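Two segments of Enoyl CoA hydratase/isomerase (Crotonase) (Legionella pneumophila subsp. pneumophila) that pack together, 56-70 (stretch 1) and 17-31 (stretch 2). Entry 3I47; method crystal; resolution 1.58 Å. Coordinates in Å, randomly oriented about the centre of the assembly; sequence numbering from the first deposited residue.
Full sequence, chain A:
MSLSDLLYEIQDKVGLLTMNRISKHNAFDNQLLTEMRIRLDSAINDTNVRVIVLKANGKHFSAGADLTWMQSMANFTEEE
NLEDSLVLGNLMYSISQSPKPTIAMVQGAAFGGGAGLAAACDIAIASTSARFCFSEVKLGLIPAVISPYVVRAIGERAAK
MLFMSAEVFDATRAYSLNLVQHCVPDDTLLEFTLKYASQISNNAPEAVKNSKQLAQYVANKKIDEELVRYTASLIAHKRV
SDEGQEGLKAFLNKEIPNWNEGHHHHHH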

# COMPACT_ATOMS: atom_id res chain seq x y z
N ALA A 56 4.77 -3.03 -10.27
CA ALA A 56 4.29 -3.76 -11.45
C ALA A 56 5.23 -3.55 -12.62
O ALA A 56 5.85 -2.50 -12.77
CB ALA A 56 2.88 -3.31 -11.82
N ASN A 57 5.33 -4.59 -13.45
CA ASN A 57 5.99 -4.48 -14.75
C ASN A 57 4.96 -4.26 -15.85
O ASN A 57 3.76 -4.38 -15.63
CB ASN A 57 6.81 -5.74 -15.04
CG ASN A 57 8.06 -5.83 -14.19
OD1 ASN A 57 8.63 -4.82 -13.76
ND2 ASN A 57 8.52 -7.06 -13.94
N GLY A 58 5.45 -3.91 -17.04
CA GLY A 58 4.58 -3.65 -18.18
C GLY A 58 4.00 -2.24 -18.17
O GLY A 58 4.46 -1.37 -17.43
N LYS A 59 3.00 -2.03 -19.02
CA LYS A 59 2.43 -0.69 -19.24
C LYS A 59 1.63 -0.18 -18.05
O LYS A 59 1.61 1.03 -17.79
CB LYS A 59 1.53 -0.69 -20.48
CG LYS A 59 2.24 -1.04 -21.78
CD LYS A 59 1.28 -0.98 -22.96
CE LYS A 59 1.96 -1.35 -24.28
NZ LYS A 59 3.24 -0.60 -24.46
N HIS A 60 0.98 -1.10 -17.33
CA HIS A 60 -0.05 -0.72 -16.35
C HIS A 60 0.08 -1.43 -15.02
O HIS A 60 0.29 -2.65 -14.98
CB HIS A 60 -1.44 -1.03 -16.91
CG HIS A 60 -1.73 -0.34 -18.20
ND1 HIS A 60 -1.78 1.03 -18.32
CD2 HIS A 60 -1.95 -0.84 -19.44
CE1 HIS A 60 -2.04 1.36 -19.57
NE2 HIS A 60 -2.14 0.24 -20.27
N PHE A 61 -0.11 -0.68 -13.95
CA PHE A 61 -0.16 -1.25 -12.61
C PHE A 61 -1.24 -2.35 -12.55
O PHE A 61 -0.95 -3.48 -12.15
CB PHE A 61 -0.45 -0.13 -11.61
CG PHE A 61 -0.38 -0.55 -10.16
CD1 PHE A 61 0.84 -0.76 -9.54
CD2 PHE A 61 -1.56 -0.69 -9.41
CE1 PHE A 61 0.93 -1.10 -8.17
CE2 PHE A 61 -1.49 -1.05 -8.05
CZ PHE A 61 -0.24 -1.26 -7.43
N SER A 62 -2.47 -1.99 -12.91
CA SER A 62 -3.52 -2.99 -13.18
C SER A 62 -4.63 -2.38 -13.99
O SER A 62 -5.31 -1.47 -13.51
CB SER A 62 -4.10 -3.59 -11.89
OG SER A 62 -5.14 -4.51 -12.24
N ALA A 63 -4.82 -2.88 -15.21
CA ALA A 63 -5.81 -2.31 -16.14
C ALA A 63 -7.27 -2.58 -15.76
O ALA A 63 -8.19 -1.98 -16.34
CB ALA A 63 -5.54 -2.78 -17.56
N GLY A 64 -7.50 -3.46 -14.79
CA GLY A 64 -8.85 -3.85 -14.40
C GLY A 64 -8.93 -5.32 -14.03
O GLY A 64 -7.96 -5.88 -13.54
N ALA A 65 -10.09 -5.92 -14.25
CA ALA A 65 -10.30 -7.33 -13.92
C ALA A 65 -10.00 -8.18 -15.14
O ALA A 65 -10.27 -7.78 -16.28
CB ALA A 65 -11.74 -7.55 -13.45
N ASP A 66 -9.43 -9.36 -14.90
CA ASP A 66 -9.14 -10.30 -15.97
C ASP A 66 -10.43 -10.81 -16.62
O ASP A 66 -11.39 -11.15 -15.93
CB ASP A 66 -8.35 -11.48 -15.40
CG ASP A 66 -7.99 -12.49 -16.47
OD1 ASP A 66 -8.80 -13.41 -16.71
OD2 ASP A 66 -6.91 -12.35 -17.08
N LEU A 67 -10.45 -10.83 -17.95
CA LEU A 67 -11.68 -11.14 -18.70
C LEU A 67 -12.14 -12.58 -18.54
O LEU A 67 -13.34 -12.84 -18.51
CB LEU A 67 -11.50 -10.80 -20.19
CG LEU A 67 -11.47 -9.30 -20.52
CD1 LEU A 67 -11.15 -9.11 -21.99
CD2 LEU A 67 -12.80 -8.64 -20.17
N THR A 68 -11.19 -13.51 -18.42
CA THR A 68 -11.55 -14.91 -18.17
C THR A 68 -12.20 -15.04 -16.80
O THR A 68 -13.24 -15.69 -16.65
CB THR A 68 -10.32 -15.81 -18.26
OG1 THR A 68 -9.70 -15.66 -19.54
CG2 THR A 68 -10.70 -17.28 -18.01
N TRP A 69 -11.58 -14.42 -15.79
CA TRP A 69 -12.15 -14.42 -14.46
C TRP A 69 -13.53 -13.75 -14.45
O TRP A 69 -14.45 -14.23 -13.78
CB TRP A 69 -11.19 -13.75 -13.46
CG TRP A 69 -11.84 -13.52 -12.13
CD1 TRP A 69 -11.91 -14.39 -11.09
CD2 TRP A 69 -12.54 -12.35 -11.72
NE1 TRP A 69 -12.62 -13.84 -10.05
CE2 TRP A 69 -13.03 -12.59 -10.41
CE3 TRP A 69 -12.83 -11.12 -12.34
CZ2 TRP A 69 -13.76 -11.64 -9.70
CZ3 TRP A 69 -13.57 -10.19 -11.64
CH2 TRP A 69 -14.03 -10.45 -10.33
N MET A 70 -13.68 -12.64 -15.17
CA MET A 70 -14.97 -11.94 -15.18
C MET A 70 -16.09 -12.84 -15.72
O MET A 70 -17.20 -12.86 -15.17
CB MET A 70 -14.91 -10.63 -15.97
CG MET A 70 -16.20 -9.82 -15.84
SD MET A 70 -16.05 -8.13 -16.49
CE MET A 70 -14.26 -7.89 -16.47
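Stretch 2 (17-31) LTMNRISKHNAFDNQ

Gly64 O accepts from Phe28 N at 2.8 Å, and Phe28 O in turn accepts from Asp66 N at 2.8 Å, so Ala65 and Phe28 form a single bridge. Just before it, Ala63 N donates to His25 O (3.0 Å) and Ser62 OG to Asn26 O (2.8 Å). These bonds fix the far half of the register: stretch 2 runs alongside stretch 1 in the same direction, from Met19 beside Ala56 (CA to CA 4.5 Å), through Asn26 beside Ser62 (4.7 Å between their CA atoms), to Asp29 beside Trp69 (5.8 Å between theirs). At the near end, where residues 17-19 finish a strand, Ala56 pairs with Met19 in parallel: Asn57 N reaches Met19 O at 2.9 Å, almost linearly, and Asn57 ND2 meets Asn20 OD1 at 2.9 Å.

Between these two zones stretch 2 leaves the strand through a type I turn from Ile22 to His25, then takes positive phi at His25 (54°) and Asn26 (56°). The side chain of Asn26, chi1 m, ties this bend to stretch 1: its ND2 donates to His60 O at 3.1 Å and weakly to Asn57 O, also at 3.1 Å, while its OD1 accepts from Arg21 N (2.8 Å) within stretch 2. A water adds to the link by donating to Ile22 O (2.8 Å) and accepting from Lys59 N (3.0 Å).

Charge gathers at the far end. Arg21 NH1 forms a salt bridge with Asp29 OD2 (2.8 Å) but stays 4.3 Å from Asp66 OD2; a water spans that gap, 2.8 Å from Arg21 NH1 and 2.9 Å from Asp66 OD2, and also donates to Ala27 O. The two acids come close, Asp66 OD1 lying 4.3 Å from Asp29 OD2, and another water donates to both of these oxygens at 2.7 Å. Asp66 OD1 also caps the helix of stretch 1, accepting from Trp69 N at 3.1 Å and weakly from Thr68 N at 2.9 Å.

Apolar and aromatic contacts lie around these polar links. Met19 CE sits over the face of the Phe61 ring, 3.6 Å from its centroid, and 4.1 Å from Ala56 CB. The edge of His60 meets the face of His25, its CD2 lying 3.6 Å from His25 CG with the planes nearly perpendicular. Ile22 CD1 approaches Asn57 CB at 3.9 Å. Last, Asp29 CA lies over a face of the Trp69 indole, and Asp29 CB is 3.4 Å from Trp69 CB.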

# COMPACT_ATOMS: atom_id res chain seq x y z
N LEU A 17 7.39 -6.84 -4.19
CA LEU A 17 6.43 -7.71 -4.88
C LEU A 17 6.11 -7.04 -6.19
O LEU A 17 5.65 -5.90 -6.20
CB LEU A 17 5.14 -7.87 -4.07
CG LEU A 17 5.04 -8.79 -2.85
CD1 LEU A 17 5.78 -8.25 -1.63
CD2 LEU A 17 3.57 -9.01 -2.52
N THR A 18 6.36 -7.74 -7.30
CA THR A 18 6.13 -7.17 -8.63
C THR A 18 5.10 -7.96 -9.44
O THR A 18 5.35 -9.10 -9.82
CB THR A 18 7.46 -7.06 -9.41
OG1 THR A 18 8.42 -6.35 -8.62
CG2 THR A 18 7.26 -6.32 -10.73
N MET A 19 3.96 -7.33 -9.71
CA MET A 19 2.97 -7.93 -10.61
C MET A 19 3.56 -7.99 -12.02
O MET A 19 4.02 -6.98 -12.56
CB MET A 19 1.67 -7.12 -10.58
CG MET A 19 0.94 -7.20 -9.23
SD MET A 19 -0.60 -6.21 -9.05
CE MET A 19 0.03 -4.52 -9.18
N ASN A 20 3.54 -9.18 -12.61
CA ASN A 20 4.33 -9.42 -13.82
C ASN A 20 3.51 -10.10 -14.93
O ASN A 20 4.08 -10.80 -15.79
CB ASN A 20 5.58 -10.24 -13.44
CG ASN A 20 6.63 -10.26 -14.55
OD1 ASN A 20 6.96 -9.23 -15.13
ND2 ASN A 20 7.15 -11.46 -14.83
N ARG A 21 2.20 -9.88 -14.93
CA ARG A 21 1.36 -10.33 -16.05
C ARG A 21 1.35 -9.26 -17.13
O ARG A 21 0.35 -8.57 -17.34
CB ARG A 21 -0.07 -10.64 -15.59
CG ARG A 21 -0.18 -11.90 -14.75
CD ARG A 21 -1.65 -12.30 -14.63
NE ARG A 21 -1.86 -13.49 -13.80
CZ ARG A 21 -3.07 -13.97 -13.52
NH1 ARG A 21 -4.15 -13.37 -14.00
NH2 ARG A 21 -3.20 -15.05 -12.76
N ILE A 22 2.49 -9.11 -17.80
CA ILE A 22 2.69 -8.01 -18.74
C ILE A 22 1.69 -8.03 -19.90
O ILE A 22 1.09 -7.01 -20.23
CB ILE A 22 4.17 -7.95 -19.24
CG1 ILE A 22 5.08 -7.55 -18.06
CG2 ILE A 22 4.30 -7.00 -20.45
CD1 ILE A 22 6.58 -7.71 -18.35
N SER A 23 1.48 -9.20 -20.50
CA SER A 23 0.59 -9.29 -21.65
C SER A 23 -0.88 -9.02 -21.32
O SER A 23 -1.65 -8.59 -22.18
CB SER A 23 0.76 -10.64 -22.36
OG SER A 23 0.29 -11.70 -21.56
N LYS A 24 -1.26 -9.28 -20.06
CA LYS A 24 -2.63 -9.07 -19.58
C LYS A 24 -2.77 -7.77 -18.79
O LYS A 24 -3.82 -7.52 -18.19
CB LYS A 24 -3.07 -10.26 -18.72
CG LYS A 24 -3.07 -11.61 -19.44
CD LYS A 24 -4.44 -11.97 -19.95
CE LYS A 24 -4.43 -13.30 -20.70
NZ LYS A 24 -3.91 -14.44 -19.87
N HIS A 25 -1.73 -6.95 -18.79
CA HIS A 25 -1.73 -5.65 -18.07
C HIS A 25 -2.10 -5.80 -16.59
O HIS A 25 -2.76 -4.92 -16.01
CB HIS A 25 -2.68 -4.66 -18.75
CG HIS A 25 -2.31 -4.34 -20.16
ND1 HIS A 25 -3.25 -4.07 -21.14
CD2 HIS A 25 -1.10 -4.24 -20.76
CE1 HIS A 25 -2.63 -3.82 -22.28
NE2 HIS A 25 -1.33 -3.92 -22.08
N ASN A 26 -1.65 -6.90 -15.99
CA ASN A 26 -1.88 -7.14 -14.56
C ASN A 26 -3.34 -7.11 -14.15
O ASN A 26 -3.68 -6.73 -13.03
CB ASN A 26 -1.02 -6.19 -13.70
CG ASN A 26 0.44 -6.46 -13.88
OD1 ASN A 26 0.86 -7.63 -13.89
ND2 ASN A 26 1.24 -5.40 -14.04
N ALA A 27 -4.20 -7.56 -15.07
CA ALA A 27 -5.63 -7.63 -14.77
C ALA A 27 -5.86 -8.65 -13.66
O ALA A 27 -5.28 -9.75 -13.68
CB ALA A 27 -6.41 -7.98 -16.02
N PHE A 28 -6.69 -8.28 -12.69
CA PHE A 28 -6.86 -9.07 -11.46
C PHE A 28 -7.72 -10.31 -11.62
O PHE A 28 -8.73 -10.32 -12.34
CB PHE A 28 -7.50 -8.19 -10.37
CG PHE A 28 -6.54 -7.29 -9.61
CD1 PHE A 28 -5.24 -7.06 -10.06
CD2 PHE A 28 -6.97 -6.66 -8.45
CE1 PHE A 28 -4.36 -6.20 -9.34
CE2 PHE A 28 -6.12 -5.82 -7.73
CZ PHE A 28 -4.82 -5.59 -8.17
N ASP A 29 -7.31 -11.38 -10.95
CA ASP A 29 -8.20 -12.52 -10.69
C ASP A 29 -7.84 -13.12 -9.33
O ASP A 29 -6.90 -12.64 -8.67
CB ASP A 29 -8.19 -13.56 -11.83
CG ASP A 29 -6.83 -14.22 -12.04
OD1 ASP A 29 -6.08 -14.42 -11.07
OD2 ASP A 29 -6.53 -14.59 -13.20
N ASN A 30 -8.58 -14.13 -8.88
CA ASN A 30 -8.37 -14.66 -7.55
C ASN A 30 -7.02 -15.39 -7.43
O ASN A 30 -6.46 -15.44 -6.34
CB ASN A 30 -9.51 -15.62 -7.17
CG ASN A 30 -9.67 -16.73 -8.17
OD1 ASN A 30 -9.98 -16.47 -9.33
ND2 ASN A 30 -9.40 -17.96 -7.75
N GLN A 31 -6.50 -15.92 -8.54
CA GLN A 31 -5.20 -16.61 -8.52
C GLN A 31 -4.05 -15.62 -8.28
O GLN A 31 -3.23 -15.83 -7.38
CB GLN A 31 -4.98 -17.39 -9.81
CG GLN A 31 -3.70 -18.23 -9.81
CD GLN A 31 -3.51 -18.94 -11.13
OE1 GLN A 31 -4.32 -19.78 -11.51
NE2 GLN A 31 -2.42 -18.62 -11.83
O HOH W 1 -4.59 -11.24 -15.78
O HOH W 2 2.07 -4.39 -20.53
O HOH W 3 -8.22 -15.52 -15.09